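Local coordinates for protein CaaX farnesyltransferase beta subunit Ram1 (Aspergillus fumigatus, PDB 4L9P) that probably carries the peptide-binding role in a zinc-dependent alpha-beta heterodimer that transfers farnesyl from farnesyl diphosphate to a cysteine near the C-terminus of target proteins, at residues S111-F116 with A123-D128. Numbering follows the deposited sequence.
Sequences SQKGPF and ALQRKD
The carbonyl oxygen of G114 takes two hydrogen bonds, from the side-chain amide of Q125 and from a water. This surface contact ties the loop that follows helix 89-105 to the start of helix 126-135, one of the helices of the prenyltransferase alpha-alpha toroid, where Q125 occupies the N-cap position. Q125 NE2 lies 3.0 Å from G114 O; it approaches above the carbonyl plane, while G114 O stays close to the plane of the amide. Q125 NE2 also donates to A123 O, 3.2 Å away, so its two N-H groups, pointing different ways, join the loop to the residues before the helix. Q125 OE1 accepts from the water, 2.8 Å away, and the water also donates to G114 O, closing a small ring that, with the bond to A123 O, holds the amide in one orientation. A glutamine suits this place because one end of its amide donates while the other accepts, and the bend at chi2 (-63°) folds the chain back to bring NE2 beside A123 O.

The peptide bond between G114 and P115 is cis, a form proline tolerates better than other residues, and CD of the P115 ring packs on the methyl of A123, P115 CD to A123 CB 3.8 Å. A123 N donates to P115 O at 2.9 Å, joining the two backbones; A123 O also accepts from the side chain of Q415.

K113 reaches past Q125 to the first turn of the helix. Its long, extended chain crosses the glutamine amide, with K113 CD 3.6 Å from Q125 OE1, and meets D128, which comes from the opposite direction. The salt bridge uses the syn side of the carboxylate, where K113 NZ sits 2.6 Å from D128 OD2, only 15° out of the carboxylate plane.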
loop_
_atom_site.group_PDB
_atom_site.type_symbol
_atom_site.label_atom_id
_atom_site.label_comp_id
_atom_site.label_asym_id
_atom_site.label_seq_id
_atom_site.Cartn_x
_atom_site.Cartn_y
_atom_site.Cartn_z
ATOM N N SER B 111 -29.343 -6.427 8.719
ATOM C CA SER B 111 -28.346 -5.891 9.638
ATOM C C SER B 111 -28.232 -4.359 9.518
ATOM O O SER B 111 -27.530 -3.741 10.310
ATOM C CB SER B 111 -26.957 -6.474 9.321
ATOM O OG SER B 111 -26.520 -6.085 8.016
ATOM N N GLN B 112 -28.854 -3.742 8.502
ATOM C CA GLN B 112 -28.570 -2.314 8.217
ATOM C C GLN B 112 -29.472 -1.405 9.011
ATOM O O GLN B 112 -30.639 -1.667 9.142
ATOM C CB GLN B 112 -28.715 -2.009 6.729
ATOM C CG GLN B 112 -27.707 -2.789 5.871
ATOM C CD GLN B 112 -27.953 -2.571 4.415
ATOM O OE1 GLN B 112 -28.949 -3.030 3.865
ATOM N NE2 GLN B 112 -27.050 -1.841 3.755
ATOM N N LYS B 113 -28.904 -0.342 9.533
ATOM C CA LYS B 113 -29.652 0.714 10.219
ATOM C C LYS B 113 -29.784 1.933 9.301
ATOM O O LYS B 113 -28.813 2.310 8.623
ATOM C CB LYS B 113 -28.876 1.169 11.445
ATOM C CG LYS B 113 -28.502 0.088 12.431
ATOM C CD LYS B 113 -27.845 0.807 13.632
ATOM C CE LYS B 113 -27.168 -0.118 14.544
ATOM N NZ LYS B 113 -26.887 0.710 15.759
ATOM N N GLY B 114 -30.957 2.568 9.317
ATOM C CA GLY B 114 -31.149 3.839 8.615
ATOM C C GLY B 114 -30.742 5.043 9.461
ATOM O O GLY B 114 -29.963 4.940 10.437
ATOM N N PRO B 115 -31.186 6.232 9.063
ATOM C CA PRO B 115 -32.067 6.462 7.916
ATOM C C PRO B 115 -31.377 6.303 6.586
ATOM O O PRO B 115 -30.142 6.513 6.434
ATOM C CB PRO B 115 -32.459 7.943 8.067
ATOM C CG PRO B 115 -31.284 8.524 8.792
ATOM C CD PRO B 115 -30.802 7.485 9.738
ATOM N N PHE B 116 -32.163 5.882 5.616
ATOM C CA PHE B 116 -31.679 5.755 4.245
ATOM C C PHE B 116 -31.945 7.014 3.479
ATOM O O PHE B 116 -33.074 7.524 3.496
ATOM C CB PHE B 116 -32.306 4.568 3.536
ATOM C CG PHE B 116 -31.936 3.255 4.119
ATOM C CD1 PHE B 116 -32.565 2.780 5.277
ATOM C CD2 PHE B 116 -30.962 2.479 3.508
ATOM C CE1 PHE B 116 -32.210 1.537 5.821
ATOM C CE2 PHE B 116 -30.604 1.226 4.037
ATOM C CZ PHE B 116 -31.213 0.770 5.213
ATOM N N ALA B 123 -27.288 6.059 6.631
ATOM C CA ALA B 123 -26.438 7.034 7.290
ATOM C C ALA B 123 -25.151 6.422 7.814
ATOM O O ALA B 123 -25.109 5.244 8.225
ATOM C CB ALA B 123 -27.211 7.596 8.531
ATOM N N LEU B 124 -24.148 7.253 7.914
ATOM C CA LEU B 124 -22.960 6.903 8.702
ATOM C C LEU B 124 -23.408 6.809 10.170
ATOM O O LEU B 124 -23.971 7.780 10.736
ATOM C CB LEU B 124 -21.892 7.974 8.509
ATOM C CG LEU B 124 -20.577 7.700 9.271
ATOM C CD1 LEU B 124 -19.857 6.424 8.789
ATOM C CD2 LEU B 124 -19.639 8.913 9.247
ATOM N N GLN B 125 -23.115 5.683 10.800
ATOM C CA GLN B 125 -23.562 5.389 12.187
ATOM C C GLN B 125 -22.560 5.995 13.178
ATOM O O GLN B 125 -21.774 5.293 13.821
ATOM C CB GLN B 125 -23.807 3.871 12.387
ATOM C CG GLN B 125 -24.927 3.342 11.441
ATOM C CD GLN B 125 -26.303 3.967 11.685
ATOM O OE1 GLN B 125 -26.729 4.145 12.857
ATOM N NE2 GLN B 125 -27.010 4.321 10.584
ATOM N N ARG B 126 -22.555 7.347 13.237
ATOM C CA ARG B 126 -21.501 8.068 13.946
ATOM C C ARG B 126 -21.377 7.665 15.407
ATOM O O ARG B 126 -20.272 7.389 15.879
ATOM C CB ARG B 126 -21.718 9.599 13.879
ATOM C CG ARG B 126 -21.936 10.111 12.450
ATOM C CD ARG B 126 -22.167 11.702 12.261
ATOM N NE ARG B 126 -20.946 12.407 12.548
ATOM C CZ ARG B 126 -20.243 13.077 11.684
ATOM N NH1 ARG B 126 -20.673 13.294 10.448
ATOM N NH2 ARG B 126 -19.114 13.561 12.114
ATOM N N LYS B 127 -22.495 7.596 16.118
ATOM C CA LYS B 127 -22.382 7.260 17.528
ATOM C C LYS B 127 -21.831 5.828 17.737
ATOM O O LYS B 127 -20.992 5.583 18.604
ATOM C CB LYS B 127 -23.769 7.446 18.205
ATOM C CG LYS B 127 -23.853 6.826 19.563
ATOM C CD LYS B 127 -25.244 7.080 20.195
ATOM C CE LYS B 127 -25.386 6.371 21.536
ATOM N NZ LYS B 127 -26.713 6.812 22.079
ATOM N N ASP B 128 -22.272 4.892 16.900
ATOM C CA ASP B 128 -21.772 3.528 17.014
ATOM C C ASP B 128 -20.260 3.497 16.763
ATOM O O ASP B 128 -19.503 2.784 17.472
ATOM C CB ASP B 128 -22.408 2.595 15.983
ATOM C CG ASP B 128 -23.897 2.333 16.234
ATOM O OD1 ASP B 128 -24.359 2.510 17.386
ATOM O OD2 ASP B 128 -24.582 1.909 15.261
HETATM O O HOH W 1 -29.414 4.816 13.531
#